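Local structure of endonuclease NucS (Thermococcus kodakarensis KOD1, 5GKE) at residues V39-D42 against G43-K46; G168-S171 against D172-V176. The protein acts as a magnesium-dependent endonuclease for mismatched DNA, gripping the duplex as a dimer, and probably also cuts single-stranded ends of branched DNA. The protein carries 1 engineered substitution. All blocks are in the same frame, centred on the assembly; numbering follows the deposited sequence.

Contact 1. Residues V39-D42 against G43-K46; sequences VHYD and GRAK. With nucleotides of chain D.
Y41 lays its ring along the turn that follows it, and G43 to K46 wrap round the phenol end. With CG anti to the backbone N and beside the carbonyl carbon (chi1 159°), the ring leaves the strand so that its hydroxyl lies among the backbone N-H groups of the loop. At G43 the backbone N sits over one face of that ring, 4.0 Å above its plane, with little room left for a CB beside the Y41 hydroxyl. The opposite ring face carries the guanine of DG8 of chain D, whose C5 lies 3.3 Å above the plane, well away from the DT9 base. R44 comes next and leaves the loop toward the DNA. Its chain bends at chi3 (-68°) and sets the guanidinium between a base and a backbone phosphate of chain D: NH2 gives one hydrogen bond to N3 of DG8 at 2.9 Å and another to OP1 of DG10, while NH1 reaches OP2 of DG10 at 3.1 Å. E103, on the adjacent strand 103-109, is salt-bridged to R44 NE and hydrogen-bonded to the Y41 hydroxyl, so it ties the two side chains together. A45 turns its backbone N straight at Y41 OH, 3.2 Å away with an N-H...O angle of 178°, and its CB touches the sugar of DG8, 3.4 Å from O4'. K46 then rejoins the sheet as a non-hydrogen-bonded antiparallel partner of D42, with its CA 3.3 Å from Y41 O and its CD beside D42 OD1. K239 of the second subunit forms a salt bridge with that D42 oxygen. A base lodged against a tyrosine beneath a hairpin loop of the PH-like domain is consistent with the flipped-base pocket of a mismatch-recognising nuclease.

Contact 2. Residues G168-S171 against D172-V176; sequences GRDS and DGNIV
D170 and N174 hold the tightest part of this turn. The D170 carboxylate takes two bonds from one residue: OD2 receives the backbone N of N174 at 2.6 Å, met on the syn side and 23° out of the carboxylate plane, while OD1 offers its syn lone pair to N174 ND2 at 2.9 Å. Because chi1 is 61°, CG stands between the backbone N and the carbonyl carbon, and the carboxylate is folded back over the loop. R209 adds a salt bridge to OD1. Trimming D170 to an alanine removes both oxygens, which would probably leave N174 N and R209 without their carboxylate partner and free the N174 amide to turn. Beneath, the main chain closes as D170 N meets N174 O at 3.0 Å and G173 N meets D170 O at 2.9 Å; V176 CG2 packs on D170 CB from the strand side. The solvent side is looser: S171 and D172 are exposed at the tip, and the guanidinium of R169 lies obliquely over the G173 backbone, NH2 being 3.0 Å from G173 O, close but not aligned for a hydrogen bond. A type I turn followed by a positive-phi glycine is the classic G1-bulge beta hairpin, here joining strands 163-169 and 175-180 of the nuclease domain.

The two contacts are both hairpin turns, but they belong to different domains and lie on opposite sides of the chain's centre, their centres 51 Å apart and their nearest atoms about 34 Å apart. Contact 1 comes first along the chain, linking strands 30-42 and 46-50 in the antiparallel sheet of the PH-like domain. Contact 2 follows in the PDDEXK-type domain, within the five-stranded mixed sheet. Strand 175-180, which contact 2 opens, runs on to E179, a ligand of the bound magnesium ion. The base contacts at contact 1 are thus far from the magnesium-bearing sheet, the probable site of cleavage, and the second subunit reaches only the former turn.

Contact 1. Residues V39-D42 against G43-K46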
loop_
_atom_site.group_PDB
_atom_site.type_symbol
_atom_site.label_atom_id
_atom_site.label_comp_id
_atom_site.label_asym_id
_atom_site.label_seq_id
_atom_site.Cartn_x
_atom_site.Cartn_y
_atom_site.Cartn_z
ATOM N N VAL A 39 0.321 5.139 -21.215
ATOM C CA VAL A 39 0.146 5.922 -19.999
ATOM C C VAL A 39 1.388 6.757 -19.679
ATOM O O VAL A 39 2.515 6.259 -19.641
ATOM C CB VAL A 39 -0.199 5.029 -18.790
ATOM C CG1 VAL A 39 -0.493 5.903 -17.555
ATOM C CG2 VAL A 39 -1.409 4.159 -19.107
ATOM N N HIS A 40 1.171 8.041 -19.454
ATOM C CA HIS A 40 2.272 8.948 -19.172
ATOM C C HIS A 40 1.996 9.551 -17.803
ATOM O O HIS A 40 0.914 10.088 -17.569
ATOM C CB HIS A 40 2.394 10.007 -20.271
ATOM C CG HIS A 40 2.156 9.467 -21.650
ATOM N ND1 HIS A 40 3.099 8.732 -22.333
ATOM C CD2 HIS A 40 1.068 9.536 -22.459
ATOM C CE1 HIS A 40 2.607 8.374 -23.509
ATOM N NE2 HIS A 40 1.377 8.847 -23.609
ATOM N N TYR A 41 2.938 9.395 -16.875
ATOM C CA TYR A 41 2.739 9.904 -15.517
ATOM C C TYR A 41 3.884 10.834 -15.092
ATOM O O TYR A 41 5.059 10.516 -15.250
ATOM C CB TYR A 41 2.580 8.739 -14.511
ATOM C CG TYR A 41 2.885 9.157 -13.093
ATOM C CD1 TYR A 41 2.033 10.015 -12.401
ATOM C CD2 TYR A 41 4.051 8.733 -12.462
ATOM C CE1 TYR A 41 2.331 10.438 -11.119
ATOM C CE2 TYR A 41 4.360 9.144 -11.179
ATOM C CZ TYR A 41 3.505 10.002 -10.510
ATOM O OH TYR A 41 3.817 10.399 -9.225
ATOM N N ASP A 42 3.531 12.001 -14.576
ATOM C CA ASP A 42 4.531 12.928 -14.066
ATOM C C ASP A 42 4.050 13.642 -12.813
ATOM O O ASP A 42 3.012 14.320 -12.825
ATOM C CB ASP A 42 4.913 13.949 -15.136
ATOM C CG ASP A 42 6.190 14.721 -14.783
ATOM O OD1 ASP A 42 6.988 14.235 -13.943
ATOM O OD2 ASP A 42 6.391 15.813 -15.350
ATOM N N GLY A 43 4.861 13.583 -11.765
ATOM C CA GLY A 43 4.391 13.858 -10.419
ATOM C C GLY A 43 5.515 13.569 -9.445
ATOM O O GLY A 43 6.676 13.852 -9.729
ATOM N N ARG A 44 5.155 13.070 -8.271
ATOM C CA ARG A 44 6.123 12.638 -7.278
ATOM C C ARG A 44 7.270 11.838 -7.907
ATOM O O ARG A 44 8.453 12.023 -7.575
ATOM C CB ARG A 44 5.409 11.811 -6.206
ATOM C CG ARG A 44 4.529 12.647 -5.291
ATOM C CD ARG A 44 3.736 11.781 -4.350
ATOM N NE ARG A 44 2.738 11.018 -5.085
ATOM C CZ ARG A 44 1.858 10.192 -4.524
ATOM N NH1 ARG A 44 1.847 10.017 -3.207
ATOM N NH2 ARG A 44 0.990 9.538 -5.283
ATOM N N ALA A 45 6.914 10.977 -8.845
ATOM C CA ALA A 45 7.891 10.315 -9.686
ATOM C C ALA A 45 7.473 10.488 -11.157
ATOM O O ALA A 45 6.663 11.359 -11.469
ATOM C CB ALA A 45 8.036 8.873 -9.314
ATOM N N LYS A 46 8.099 9.736 -12.060
ATOM C CA LYS A 46 7.786 9.824 -13.483
ATOM C C LYS A 46 7.807 8.438 -14.111
ATOM O O LYS A 46 8.649 7.608 -13.760
ATOM C CB LYS A 46 8.775 10.758 -14.189
ATOM C CG LYS A 46 8.530 10.957 -15.667
ATOM C CD LYS A 46 9.075 12.302 -16.161
ATOM C CE LYS A 46 9.970 12.120 -17.380
ATOM N NZ LYS A 46 9.397 11.135 -18.343
ATOM P P DG D 8 6.445 3.608 -6.682
ATOM O OP1 DG D 8 5.317 2.873 -7.311
ATOM O OP2 DG D 8 7.833 3.222 -7.032
ATOM O "O5'" DG D 8 6.250 5.152 -7.021
ATOM C "C5'" DG D 8 7.147 6.116 -6.513
ATOM C "C4'" DG D 8 6.401 7.355 -6.069
ATOM O "O4'" DG D 8 5.649 7.871 -7.186
ATOM C "C3'" DG D 8 5.385 7.128 -4.950
ATOM O "O3'" DG D 8 5.314 8.262 -4.118
ATOM C "C2'" DG D 8 4.079 6.917 -5.700
ATOM C "C1'" DG D 8 4.260 7.838 -6.897
ATOM N N9 DG D 8 3.557 7.354 -8.074
ATOM C C8 DG D 8 3.934 6.313 -8.884
ATOM N N7 DG D 8 3.102 6.086 -9.855
ATOM C C5 DG D 8 2.104 7.035 -9.673
ATOM C C6 DG D 8 0.935 7.273 -10.423
ATOM O O6 DG D 8 0.536 6.669 -11.428
ATOM N N1 DG D 8 0.191 8.327 -9.901
ATOM C C2 DG D 8 0.538 9.061 -8.788
ATOM N N2 DG D 8 -0.303 10.044 -8.442
ATOM N N3 DG D 8 1.634 8.847 -8.072
ATOM C C4 DG D 8 2.366 7.818 -8.574
ATOM P P DG D 10 -0.391 7.178 -2.458
ATOM O OP1 DG D 10 -0.809 7.679 -3.791
ATOM O OP2 DG D 10 0.160 8.108 -1.449
ATOM O "O5'" DG D 10 -1.582 6.403 -1.723
ATOM C "C5'" DG D 10 -2.299 5.386 -2.401
ATOM C "C4'" DG D 10 -3.171 4.611 -1.433
ATOM O "O4'" DG D 10 -2.369 4.124 -0.334
ATOM C "C3'" DG D 10 -4.307 5.395 -0.791
ATOM O "O3'" DG D 10 -5.384 4.513 -0.536
ATOM C "C2'" DG D 10 -3.680 5.893 0.507
ATOM C "C1'" DG D 10 -2.803 4.709 0.882
ATOM N N9 DG D 10 -1.617 5.068 1.652
ATOM C C8 DG D 10 -0.575 5.876 1.251
ATOM N N7 DG D 10 0.364 6.000 2.154
ATOM C C5 DG D 10 -0.086 5.222 3.213
ATOM C C6 DG D 10 0.501 4.965 4.470
ATOM O O6 DG D 10 1.573 5.386 4.919
ATOM N N1 DG D 10 -0.291 4.122 5.244
ATOM C C2 DG D 10 -1.501 3.598 4.850
ATOM N N2 DG D 10 -2.126 2.804 5.732
ATOM N N3 DG D 10 -2.058 3.829 3.674
ATOM C C4 DG D 10 -1.302 4.641 2.912
ATOM P P DT D 9 5.814 8.160 -2.603
ATOM O OP1 DT D 9 5.326 9.372 -1.897
ATOM O OP2 DT D 9 7.250 7.811 -2.659
ATOM O "O5'" DT D 9 5.061 6.876 -2.025
ATOM C "C5'" DT D 9 3.678 6.942 -1.738
ATOM C "C4'" DT D 9 2.957 5.680 -2.184
ATOM O "O4'" DT D 9 3.620 4.520 -1.641
ATOM C "C3'" DT D 9 1.517 5.604 -1.716
ATOM O "O3'" DT D 9 0.685 6.036 -2.745
ATOM C "C2'" DT D 9 1.294 4.133 -1.419
ATOM C "C1'" DT D 9 2.684 3.626 -1.077
ATOM N N1 DT D 9 2.971 3.495 0.392
ATOM C C2 DT D 9 2.137 2.735 1.194
ATOM O O2 DT D 9 1.143 2.173 0.790
ATOM N N3 DT D 9 2.512 2.661 2.503
ATOM C C4 DT D 9 3.623 3.235 3.088
ATOM O O4 DT D 9 3.878 3.097 4.279
ATOM C C5 DT D 9 4.466 4.005 2.201
ATOM C C7 DT D 9 5.703 4.682 2.736
ATOM C C6 DT D 9 4.108 4.090 0.907
#

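Contact 2. Residues G168-S171 against D172-V176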
loop_
_atom_site.group_PDB
_atom_site.type_symbol
_atom_site.label_atom_id
_atom_site.label_comp_id
_atom_site.label_asym_id
_atom_site.label_seq_id
_atom_site.Cartn_x
_atom_site.Cartn_y
_atom_site.Cartn_z
ATOM N N GLY A 168 2.297 2.638 30.289
ATOM C CA GLY A 168 1.796 2.250 31.595
ATOM C C GLY A 168 2.881 2.037 32.632
ATOM O O GLY A 168 4.023 2.502 32.469
ATOM N N ARG A 169 2.513 1.372 33.724
ATOM C CA ARG A 169 3.473 1.011 34.763
ATOM C C ARG A 169 3.368 -0.468 35.101
ATOM O O ARG A 169 2.325 -1.089 34.881
ATOM C CB ARG A 169 3.255 1.832 36.041
ATOM C CG ARG A 169 2.512 3.144 35.868
ATOM C CD ARG A 169 2.359 3.881 37.200
ATOM N NE ARG A 169 3.643 4.367 37.723
ATOM C CZ ARG A 169 4.346 3.779 38.692
ATOM N NH1 ARG A 169 3.903 2.669 39.273
ATOM N NH2 ARG A 169 5.493 4.305 39.086
ATOM N N ASP A 170 4.444 -1.031 35.638
ATOM C CA ASP A 170 4.374 -2.364 36.207
ATOM C C ASP A 170 4.266 -2.289 37.735
ATOM O O ASP A 170 4.353 -1.211 38.332
ATOM C CB ASP A 170 5.589 -3.205 35.786
ATOM C CG ASP A 170 6.924 -2.617 36.252
ATOM O OD1 ASP A 170 7.978 -3.127 35.817
ATOM O OD2 ASP A 170 6.940 -1.655 37.045
ATOM N N SER A 171 4.111 -3.448 38.362
ATOM C CA SER A 171 3.869 -3.528 39.793
ATOM C C SER A 171 5.123 -3.231 40.616
ATOM O O SER A 171 5.070 -3.161 41.838
ATOM C CB SER A 171 3.332 -4.908 40.143
ATOM O OG SER A 171 4.260 -5.900 39.744
ATOM N N ASP A 172 6.256 -3.088 39.941
ATOM C CA ASP A 172 7.492 -2.666 40.589
ATOM C C ASP A 172 7.728 -1.167 40.438
ATOM O O ASP A 172 8.786 -0.668 40.821
ATOM C CB ASP A 172 8.686 -3.437 40.024
ATOM C CG ASP A 172 8.976 -4.709 40.797
ATOM O OD1 ASP A 172 8.075 -5.179 41.526
ATOM O OD2 ASP A 172 10.103 -5.240 40.673
ATOM N N GLY A 173 6.763 -0.464 39.844
ATOM C CA GLY A 173 6.843 0.982 39.666
ATOM C C GLY A 173 7.644 1.512 38.474
ATOM O O GLY A 173 7.884 2.716 38.364
ATOM N N ASN A 174 8.073 0.625 37.583
ATOM C CA ASN A 174 8.715 1.049 36.344
ATOM C C ASN A 174 7.695 1.573 35.325
ATOM O O ASN A 174 6.539 1.162 35.324
ATOM C CB ASN A 174 9.501 -0.107 35.721
ATOM C CG ASN A 174 10.535 -0.694 36.665
ATOM O OD1 ASN A 174 11.533 -0.045 36.981
ATOM N ND2 ASN A 174 10.319 -1.942 37.094
ATOM N N ILE A 175 8.126 2.494 34.472
ATOM C CA ILE A 175 7.360 2.862 33.291
ATOM C C ILE A 175 7.447 1.734 32.243
ATOM O O ILE A 175 8.530 1.180 32.002
ATOM C CB ILE A 175 7.879 4.170 32.661
ATOM C CG1 ILE A 175 7.915 5.308 33.683
ATOM C CG2 ILE A 175 7.039 4.558 31.459
ATOM C CD1 ILE A 175 6.617 5.532 34.333
ATOM N N VAL A 176 6.320 1.393 31.619
ATOM C CA VAL A 176 6.317 0.384 30.558
ATOM C C VAL A 176 5.851 0.971 29.223
ATOM O O VAL A 176 4.778 1.573 29.138
ATOM C CB VAL A 176 5.427 -0.822 30.925
ATOM C CG1 VAL A 176 5.378 -1.818 29.780
ATOM C CG2 VAL A 176 5.935 -1.493 32.195
#